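Local coordinates for lectin 2 (Agrocybe aegerita, PDB 4TQJ), which is a seven-bladed beta-propeller lectin that specifically recognises N-acetylglucosamine at the non-reducing ends of glycans, at residues A[52-56]-A[57-61]; A[86-89]-A[90-94]; A[199-202]-A[203-207]. The protein carries 1 engineered substitution. All blocks are in the same frame, centred on the assembly; numbering follows the deposited sequence.

Interaction 1: residues A[52-56]-A[57-61]; sequences GGWLT and TKHVR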
ATOM      1  N   GLY A  52      -1.790  28.986   2.686  1.00 25.78           N
ATOM      2  CA  GLY A  52      -0.505  29.130   2.023  1.00 22.43           C
ATOM      3  C   GLY A  52      -0.601  29.988   0.778  1.00 20.45           C
ATOM      4  O   GLY A  52       0.405  30.273   0.131  1.00 22.99           O
ATOM      5  N   GLY A  53      -1.819  30.390   0.437  1.00 20.42           N
ATOM      6  CA  GLY A  53      -2.049  31.252  -0.711  1.00 21.77           C
ATOM      7  C   GLY A  53      -1.788  30.614  -2.066  1.00 22.68           C
ATOM      8  O   GLY A  53      -1.343  31.289  -2.987  1.00 22.08           O
ATOM      9  N   TRP A  54      -2.085  29.324  -2.201  1.00 23.18           N
ATOM     10  CA  TRP A  54      -1.797  28.595  -3.436  1.00 21.51           C
ATOM     11  C   TRP A  54      -2.884  28.790  -4.480  1.00 25.08           C
ATOM     12  O   TRP A  54      -4.078  28.758  -4.169  1.00 22.62           O
ATOM     13  CB  TRP A  54      -1.583  27.104  -3.152  1.00 19.86           C
ATOM     14  CG  TRP A  54      -0.313  26.833  -2.385  1.00 21.26           C
ATOM     15  CD1 TRP A  54      -0.093  27.050  -1.054  1.00 19.91           C
ATOM     16  CD2 TRP A  54       0.912  26.308  -2.912  1.00 20.56           C
ATOM     17  NE1 TRP A  54       1.194  26.687  -0.718  1.00 24.60           N
ATOM     18  CE2 TRP A  54       1.832  26.235  -1.845  1.00 22.29           C
ATOM     19  CE3 TRP A  54       1.321  25.895  -4.188  1.00 18.86           C
ATOM     20  CZ2 TRP A  54       3.134  25.764  -2.011  1.00 21.21           C
ATOM     21  CZ3 TRP A  54       2.611  25.426  -4.352  1.00 17.42           C
ATOM     22  CH2 TRP A  54       3.504  25.362  -3.268  1.00 19.84           C
ATOM     23  N   LEU A  55      -2.460  28.990  -5.724  1.00 20.72           N
ATOM     24  CA  LEU A  55      -3.383  29.294  -6.808  1.00 22.38           C
ATOM     25  C   LEU A  55      -3.157  28.399  -8.025  1.00 21.44           C
ATOM     26  O   LEU A  55      -2.015  28.123  -8.409  1.00 20.76           O
ATOM     27  CB  LEU A  55      -3.217  30.762  -7.217  1.00 25.94           C
ATOM     28  CG  LEU A  55      -3.565  31.759  -6.107  1.00 26.28           C
ATOM     29  CD1 LEU A  55      -3.077  33.167  -6.435  1.00 28.38           C
ATOM     30  CD2 LEU A  55      -5.054  31.745  -5.881  1.00 26.41           C
ATOM     31  N   THR A  56      -4.243  27.962  -8.643  1.00 19.82           N
ATOM     32  CA  THR A  56      -4.138  27.167  -9.854  1.00 22.74           C
ATOM     33  C   THR A  56      -3.558  27.999 -10.995  1.00 23.84           C
ATOM     34  O   THR A  56      -3.007  27.450 -11.945  1.00 22.32           O
ATOM     35  CB  THR A  56      -5.495  26.582 -10.285  1.00 21.29           C
ATOM     36  OG1 THR A  56      -6.400  27.651 -10.583  1.00 24.80           O
ATOM     37  CG2 THR A  56      -6.085  25.695  -9.179  1.00 18.01           C
ATOM     38  N   THR A  57      -3.666  29.322 -10.893  1.00 22.67           N
ATOM     39  CA  THR A  57      -3.194  30.185 -11.975  1.00 23.87           C
ATOM     40  C   THR A  57      -1.697  30.446 -11.895  1.00 24.28           C
ATOM     41  O   THR A  57      -1.103  30.897 -12.867  1.00 24.58           O
ATOM     42  CB  THR A  57      -3.916  31.542 -12.006  1.00 19.28           C
ATOM     43  OG1 THR A  57      -3.737  32.201 -10.752  1.00 22.77           O
ATOM     44  CG2 THR A  57      -5.396  31.358 -12.269  1.00 25.29           C
ATOM     45  N   LYS A  58      -1.086  30.167 -10.747  1.00 20.19           N
ATOM     46  CA  LYS A  58       0.324  30.500 -10.550  1.00 20.58           C
ATOM     47  C   LYS A  58       1.195  29.331 -10.102  1.00 20.08           C
ATOM     48  O   LYS A  58       2.412  29.383 -10.233  1.00 20.24           O
ATOM     49  CB  LYS A  58       0.472  31.628  -9.521  1.00 22.78           C
ATOM     50  CG  LYS A  58      -0.143  32.951  -9.943  1.00 24.87           C
ATOM     51  CD  LYS A  58       0.023  34.025  -8.857  1.00 31.50           C
ATOM     52  CE  LYS A  58       1.482  34.197  -8.447  1.00 32.05           C
ATOM     53  NZ  LYS A  58       1.730  35.468  -7.695  1.00 30.55           N
ATOM     54  N   HIS A  59       0.576  28.287  -9.557  1.00 18.27           N
ATOM     55  CA  HIS A  59       1.332  27.216  -8.934  1.00 18.80           C
ATOM     56  C   HIS A  59       0.973  25.844  -9.476  1.00 15.40           C
ATOM     57  O   HIS A  59      -0.081  25.656 -10.078  1.00 18.85           O
ATOM     58  CB  HIS A  59       1.153  27.254  -7.418  1.00 18.39           C
ATOM     59  CG  HIS A  59       1.310  28.621  -6.835  1.00 21.66           C
ATOM     60  ND1 HIS A  59       0.269  29.300  -6.234  1.00 21.28           N
ATOM     61  CD2 HIS A  59       2.380  29.451  -6.781  1.00 23.51           C
ATOM     62  CE1 HIS A  59       0.693  30.483  -5.830  1.00 23.09           C
ATOM     63  NE2 HIS A  59       1.971  30.600  -6.146  1.00 26.47           N
ATOM     64  N   VAL A  60       1.870  24.896  -9.234  1.00 17.83           N
ATOM     65  CA  VAL A  60       1.728  23.518  -9.671  1.00 16.04           C
ATOM     66  C   VAL A  60       1.773  22.622  -8.437  1.00 16.02           C
ATOM     67  O   VAL A  60       2.688  22.740  -7.603  1.00 16.66           O
ATOM     68  CB  VAL A  60       2.867  23.147 -10.663  1.00 16.13           C
ATOM     69  CG1 VAL A  60       2.850  21.669 -11.005  1.00 11.46           C
ATOM     70  CG2 VAL A  60       2.735  23.977 -11.921  1.00 18.88           C
ATOM     71  N   ARG A  61       0.786  21.738  -8.304  1.00 11.90           N
ATOM     72  CA  ARG A  61       0.722  20.853  -7.138  1.00 15.85           C
ATOM     73  C   ARG A  61       0.578  19.378  -7.524  1.00 16.56           C
ATOM     74  O   ARG A  61      -0.386  18.994  -8.198  1.00 11.65           O
ATOM     75  CB  ARG A  61      -0.417  21.297  -6.215  1.00 17.09           C
ATOM     76  CG  ARG A  61      -0.083  22.560  -5.417  1.00 16.64           C
ATOM     77  CD  ARG A  61      -1.324  23.189  -4.801  1.00 14.27           C
ATOM     78  NE  ARG A  61      -2.133  23.899  -5.796  1.00 15.81           N
ATOM     79  CZ  ARG A  61      -3.287  24.498  -5.528  1.00 18.30           C
ATOM     80  NH1 ARG A  61      -3.767  24.476  -4.289  1.00 17.80           N
ATOM     81  NH2 ARG A  61      -3.960  25.112  -6.495  1.00 18.13           N
TER
HETATM   82  O   HOH W   1      -5.797  26.890  -5.349  1.00 21.83           O
HETATM   83  O   HOH W   2      -1.960  24.968 -12.269  1.00 23.43           O
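The carbonyl of L55 receives the backbone N-H groups of both K58 and H59, closing a beta turn over T56 and T57 just before strand 60-64. The fold is a beta-propeller, and this loop connects strand 41-44 of one blade to the first strand of the next. The bond from H59 N to L55 O is 2.8 Å and runs nearly in line with the carbonyl, whereas K58 N sits above the carbonyl plane, 3.2 Å from L55 O. A return bond locks the loop from the other direction: L55 N donates to H59 ND1 at 2.8 Å, in the ring plane and nearly straight (165°). The acceptor role leaves the proton on H59 NE2, which is bonded to N79. The W54 and H59 side chains cross at about a right angle, though their ring planes are 62° apart, an oblique pair with W54 CE3 3.5 Å from H59 CB; W54 NE1 is held by N46. R61 runs from the strand past the indole, its CG near the six-membered ring, and bends at chi3 (-76°), which brings the guanidinium to W54 CB, over one face, and T56 CG2, at its edge. R61 NH1 is bonded to F47 O, and a water links R61 NH2 to W54 O, 2.8 Å from each. A second water spans the turn, donating to T56 O at 2.7 Å and H59 O at 3.0 Å.

Interaction 2: residues A[86-89]-A[90-94]; sequences VNNG and KNTFA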
ATOM      1  N   VAL A  86       7.000  15.490   3.138  1.00 23.37           N
ATOM      2  CA  VAL A  86       7.376  14.093   3.084  1.00 22.21           C
ATOM      3  C   VAL A  86       6.337  13.170   3.720  1.00 24.24           C
ATOM      4  O   VAL A  86       5.915  13.379   4.853  1.00 29.85           O
ATOM      5  CB  VAL A  86       8.770  13.891   3.709  1.00 26.61           C
ATOM      6  CG1 VAL A  86       9.109  12.402   3.803  1.00 30.95           C
ATOM      7  CG2 VAL A  86       9.819  14.648   2.891  1.00 26.75           C
ATOM      8  N   ASN A  87       5.913  12.161   2.965  1.00 23.82           N
ATOM      9  CA  ASN A  87       5.075  11.074   3.473  1.00 29.13           C
ATOM     10  C   ASN A  87       5.901  10.154   4.384  1.00 31.09           C
ATOM     11  O   ASN A  87       6.748   9.404   3.900  1.00 32.17           O
ATOM     12  CB  ASN A  87       4.536  10.285   2.279  1.00 23.62           C
ATOM     13  CG  ASN A  87       3.648   9.114   2.672  1.00 28.83           C
ATOM     14  OD1 ASN A  87       3.650   8.635   3.808  1.00 29.14           O
ATOM     15  ND2 ASN A  87       2.896   8.626   1.700  1.00 26.79           N
ATOM     16  N   ASN A  88       5.666  10.207   5.694  1.00 30.70           N
ATOM     17  CA  ASN A  88       6.496   9.457   6.643  1.00 35.12           C
ATOM     18  C   ASN A  88       6.311   7.943   6.565  1.00 35.12           C
ATOM     19  O   ASN A  88       6.866   7.193   7.380  1.00 44.10           O
ATOM     20  CB  ASN A  88       6.278   9.939   8.082  1.00 36.96           C
ATOM     21  CG  ASN A  88       5.196   9.144   8.814  1.00 39.18           C
ATOM     22  OD1 ASN A  88       4.150   8.825   8.243  1.00 34.51           O
ATOM     23  ND2 ASN A  88       5.453   8.811  10.083  1.00 40.99           N
ATOM     24  N   GLY A  89       5.523   7.485   5.600  1.00 33.29           N
ATOM     25  CA  GLY A  89       5.256   6.065   5.473  1.00 34.37           C
ATOM     26  C   GLY A  89       3.952   5.673   6.138  1.00 38.40           C
ATOM     27  O   GLY A  89       3.016   5.226   5.470  1.00 42.86           O
ATOM     28  N   LYS A  90       3.882   5.848   7.455  1.00 36.68           N
ATOM     29  CA  LYS A  90       2.692   5.457   8.219  1.00 33.49           C
ATOM     30  C   LYS A  90       1.623   6.547   8.269  1.00 35.92           C
ATOM     31  O   LYS A  90       1.397   7.158   9.313  1.00 37.20           O
ATOM     32  CB  LYS A  90       3.065   5.019   9.639  1.00 31.86           C
ATOM     33  CG  LYS A  90       4.426   5.497  10.111  1.00 39.21           C
ATOM     34  CD  LYS A  90       5.142   4.408  10.918  1.00 40.53           C
ATOM     35  CE  LYS A  90       6.602   4.765  11.201  1.00 44.49           C
ATOM     36  NZ  LYS A  90       6.739   5.970  12.080  1.00 46.98           N
ATOM     37  N   ASN A  91       0.976   6.776   7.130  1.00 33.57           N
ATOM     38  CA  ASN A  91      -0.135   7.725   7.000  1.00 29.98           C
ATOM     39  C   ASN A  91       0.046   9.079   7.674  1.00 31.38           C
ATOM     40  O   ASN A  91      -0.907   9.627   8.230  1.00 30.49           O
ATOM     41  CB  ASN A  91      -1.464   7.099   7.449  1.00 27.17           C
ATOM     42  CG  ASN A  91      -2.665   7.735   6.761  1.00 33.64           C
ATOM     43  OD1 ASN A  91      -2.605   8.080   5.572  1.00 29.86           O
ATOM     44  ND2 ASN A  91      -3.756   7.903   7.500  1.00 24.35           N
ATOM     45  N   THR A  92       1.260   9.621   7.609  1.00 34.67           N
ATOM     46  CA  THR A  92       1.544  10.956   8.127  1.00 29.32           C
ATOM     47  C   THR A  92       2.383  11.757   7.133  1.00 32.41           C
ATOM     48  O   THR A  92       3.375  11.250   6.612  1.00 29.91           O
ATOM     49  CB  THR A  92       2.318  10.891   9.462  1.00 35.12           C
ATOM     50  OG1 THR A  92       1.567  10.142  10.430  1.00 34.03           O
ATOM     51  CG2 THR A  92       2.594  12.289   9.992  1.00 33.07           C
ATOM     52  N   PHE A  93       1.998  13.012   6.895  1.00 26.26           N
ATOM     53  CA  PHE A  93       2.719  13.890   5.976  1.00 27.64           C
ATOM     54  C   PHE A  93       3.279  15.100   6.706  1.00 29.28           C
ATOM     55  O   PHE A  93       2.573  15.740   7.481  1.00 27.73           O
ATOM     56  CB  PHE A  93       1.799  14.358   4.851  1.00 26.63           C
ATOM     57  CG  PHE A  93       1.390  13.261   3.904  1.00 29.83           C
ATOM     58  CD1 PHE A  93       2.031  13.108   2.683  1.00 27.22           C
ATOM     59  CD2 PHE A  93       0.369  12.383   4.235  1.00 32.76           C
ATOM     60  CE1 PHE A  93       1.661  12.101   1.810  1.00 30.11           C
ATOM     61  CE2 PHE A  93      -0.001  11.368   3.368  1.00 31.57           C
ATOM     62  CZ  PHE A  93       0.646  11.226   2.154  1.00 28.06           C
ATOM     63  N   ALA A  94       4.546  15.418   6.453  1.00 26.89           N
ATOM     64  CA  ALA A  94       5.203  16.533   7.128  1.00 29.75           C
ATOM     65  C   ALA A  94       4.461  17.839   6.912  1.00 29.56           C
ATOM     66  O   ALA A  94       4.100  18.181   5.792  1.00 32.81           O
ATOM     67  CB  ALA A  94       6.659  16.663   6.680  1.00 29.40           C
TER
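N87 lays its side chain across the F93 ring, with CB 3.4 Å from F93 CE1 and ND2 3.5 Å from F93 CZ. The amide and ring planes are 40° apart, and OD1 lies over one face, displaced toward the rim. The two residues form a non-hydrogen-bonded pair in a short antiparallel hairpin, a loop of a beta-propeller blade. Backbone bonds flank the pair: N88 N to T92 O, 2.7 Å and almost in line with the carbonyl, and A94 N to V86 O, 2.9 Å. F93 CA also makes a CH···O contact with V86 O, an oxygen that thus serves two partners. With CG of N87 anti to the backbone N (chi1 180°), OD1 reaches forward along the chain to accept from G89 N at 2.8 Å, an Asx turn that shapes the loop before its tip. There G89 has a positive phi that suits glycine, and K90 is the centre of an inverse gamma turn with a weak bond from N91 N to G89 O. The N88 side chain lies beside T92. N91 reaches the second subunit, where its ND2 donates to G347 O and its carbonyl accepts from R16. Within the chain, D73 accepts from N87 N and G72 O from N87 ND2. The loop joins strands 82-85 and 98-101, and F93 packs on I74 of strand 73-77 in its own blade and on A43 and V44 of strand 41-44 in the preceding one.

Interaction 3: residues A[199-202]-A[203-207]; sequences RNNG and DGTFA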
ATOM      1  N   ARG A 199      15.734  11.159 -27.020  1.00 16.60           N
ATOM      2  CA  ARG A 199      15.997   9.935 -26.284  1.00 20.88           C
ATOM      3  C   ARG A 199      16.672  10.256 -24.972  1.00 21.80           C
ATOM      4  O   ARG A 199      17.625  11.034 -24.924  1.00 23.74           O
ATOM      5  CB  ARG A 199      16.919   9.014 -27.087  1.00 27.31           C
ATOM      6  CG  ARG A 199      16.645   9.012 -28.574  1.00 35.44           C
ATOM      7  CD  ARG A 199      17.772   8.340 -29.357  1.00 43.41           C
ATOM      8  NE  ARG A 199      17.690   6.886 -29.264  1.00 53.99           N
ATOM      9  CZ  ARG A 199      16.904   6.138 -30.032  1.00 49.55           C
ATOM     10  NH1 ARG A 199      16.134   6.713 -30.952  1.00 42.92           N
ATOM     11  NH2 ARG A 199      16.885   4.818 -29.876  1.00 45.97           N
ATOM     12  N   ASN A 200      16.172   9.644 -23.911  1.00 18.89           N
ATOM     13  CA  ASN A 200      16.834   9.672 -22.623  1.00 23.81           C
ATOM     14  C   ASN A 200      17.988   8.687 -22.669  1.00 21.80           C
ATOM     15  O   ASN A 200      17.780   7.493 -22.846  1.00 27.12           O
ATOM     16  CB  ASN A 200      15.840   9.283 -21.533  1.00 21.00           C
ATOM     17  CG  ASN A 200      16.421   9.380 -20.143  1.00 23.38           C
ATOM     18  OD1 ASN A 200      17.612   9.154 -19.927  1.00 27.99           O
ATOM     19  ND2 ASN A 200      15.573   9.692 -19.186  1.00 19.14           N
ATOM     20  N   ASN A 201      19.213   9.183 -22.540  1.00 24.42           N
ATOM     21  CA  ASN A 201      20.375   8.314 -22.673  1.00 27.65           C
ATOM     22  C   ASN A 201      20.553   7.351 -21.506  1.00 30.35           C
ATOM     23  O   ASN A 201      21.147   6.287 -21.666  1.00 40.87           O
ATOM     24  CB  ASN A 201      21.647   9.131 -22.923  1.00 32.25           C
ATOM     25  CG  ASN A 201      21.687   9.710 -24.321  1.00 29.07           C
ATOM     26  OD1 ASN A 201      21.414   9.009 -25.296  1.00 34.14           O
ATOM     27  ND2 ASN A 201      21.989  10.998 -24.426  1.00 24.34           N
ATOM     28  N   GLY A 202      20.017   7.723 -20.346  1.00 34.92           N
ATOM     29  CA  GLY A 202      20.134   6.921 -19.138  1.00 33.86           C
ATOM     30  C   GLY A 202      20.897   7.643 -18.042  1.00 39.17           C
ATOM     31  O   GLY A 202      20.725   7.367 -16.847  1.00 37.31           O
ATOM     32  N   ASP A 203      21.716   8.604 -18.453  1.00 40.18           N
ATOM     33  CA  ASP A 203      22.704   9.213 -17.568  1.00 42.01           C
ATOM     34  C   ASP A 203      22.416  10.673 -17.245  1.00 44.92           C
ATOM     35  O   ASP A 203      23.331  11.441 -16.931  1.00 45.85           O
ATOM     36  CB  ASP A 203      24.083   9.120 -18.218  1.00 46.06           C
ATOM     37  CG  ASP A 203      24.082   9.640 -19.646  1.00 45.69           C
ATOM     38  OD1 ASP A 203      23.303  10.575 -19.929  1.00 43.45           O
ATOM     39  OD2 ASP A 203      24.844   9.107 -20.485  1.00 46.77           O
ATOM     40  N   GLY A 204      21.154  11.063 -17.326  1.00 40.36           N
ATOM     41  CA  GLY A 204      20.793  12.442 -17.073  1.00 42.02           C
ATOM     42  C   GLY A 204      20.970  13.335 -18.288  1.00 42.60           C
ATOM     43  O   GLY A 204      20.926  14.561 -18.158  1.00 38.82           O
ATOM     44  N   THR A 205      21.171  12.733 -19.463  1.00 38.27           N
ATOM     45  CA  THR A 205      21.206  13.501 -20.714  1.00 34.34           C
ATOM     46  C   THR A 205      20.161  13.054 -21.746  1.00 28.38           C
ATOM     47  O   THR A 205      19.730  11.898 -21.771  1.00 25.05           O
ATOM     48  CB  THR A 205      22.613  13.511 -21.373  1.00 35.01           C
ATOM     49  OG1 THR A 205      22.882  12.243 -21.988  1.00 33.77           O
ATOM     50  CG2 THR A 205      23.690  13.816 -20.345  1.00 37.59           C
ATOM     51  N   PHE A 206      19.764  13.990 -22.602  1.00 30.23           N
ATOM     52  CA  PHE A 206      18.838  13.709 -23.695  1.00 26.47           C
ATOM     53  C   PHE A 206      19.515  14.007 -25.019  1.00 26.46           C
ATOM     54  O   PHE A 206      20.171  15.040 -25.165  1.00 28.14           O
ATOM     55  CB  PHE A 206      17.583  14.581 -23.583  1.00 22.91           C
ATOM     56  CG  PHE A 206      16.732  14.278 -22.385  1.00 22.41           C
ATOM     57  CD1 PHE A 206      15.759  13.296 -22.443  1.00 20.50           C
ATOM     58  CD2 PHE A 206      16.881  14.997 -21.211  1.00 25.00           C
ATOM     59  CE1 PHE A 206      14.957  13.021 -21.355  1.00 16.54           C
ATOM     60  CE2 PHE A 206      16.082  14.730 -20.114  1.00 22.32           C
ATOM     61  CZ  PHE A 206      15.121  13.734 -20.184  1.00 21.61           C
ATOM     62  N   ALA A 207      19.354  13.108 -25.983  1.00 25.76           N
ATOM     63  CA  ALA A 207      19.841  13.342 -27.339  1.00 24.66           C
ATOM     64  C   ALA A 207      19.088  14.489 -28.010  1.00 23.21           C
ATOM     65  O   ALA A 207      17.996  14.870 -27.573  1.00 23.55           O
ATOM     66  CB  ALA A 207      19.705  12.082 -28.163  1.00 26.07           C
TER
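The N201 amide meets T205 at its edge, with OG1 only 7° out of the amide plane and 2.9 Å from ND2 along a nearly straight N-H. The other flat pair, N200 and F206, has its planes 56° apart; N200 CB approaches F206 CE1 to 3.8 Å, and R199 O and N200 CA approach the ring obliquely. Both pairs span a hairpin loop in an FG-GAP-like repeat of the beta-propeller, between strands 195-198 and 210-213. Its arms are tied by backbone bonds from N201 N to T205 O and from A207 N to R199 O, each 2.9 Å, which bracket the non-hydrogen-bonded pair N200 and F206. N200 OD1 accepts from G202 N at 2.8 Å, an Asx turn, while N200 ND2 is held by the carbonyls of I123 and L185, so both ends of this buried amide are anchored. D203 has its CG between the backbone N and the carbonyl carbon (chi1 51°), which swings the carboxylate over the turn toward T205. There D203 OD1 accepts a hydrogen bond from T205 OG1 at 2.7 Å through its syn lone pair, and receives a weak bond from T205 N as well. D203 N, by contrast, is buried without a partner. The T205 hydroxyl is thereby a relay, accepting from an amide and donating to a carboxylate; the negative charge would be expected to polarise the hydroxyl and strengthen its acceptance from N201.

How the interactions relate
Along the chain, interactions 1, 2 and 3 come in series around a seven-bladed propeller. The first two belong to one blade, strands 60-64, 73-77, 82-85 and 98-101: 52-61 leads into its first strand, and 86-94 joins its last two. Their centres are 22 Å apart and their nearest atoms about 11 Å, with no touch. Interaction 3 is the loop between the last two strands, 195-198 and 210-213, of the blade that begins with strand 173-177, with the 117-157 blade intervening; its centre is about 31 Å from that of interaction 1 and 32 Å from that of interaction 2. Interactions 2 and 3 occupy equivalent loops with the same asparagine-phenylalanine pairing, whereas interaction 1 is a link between blades. Of the three, interaction 2 alone touches the second subunit.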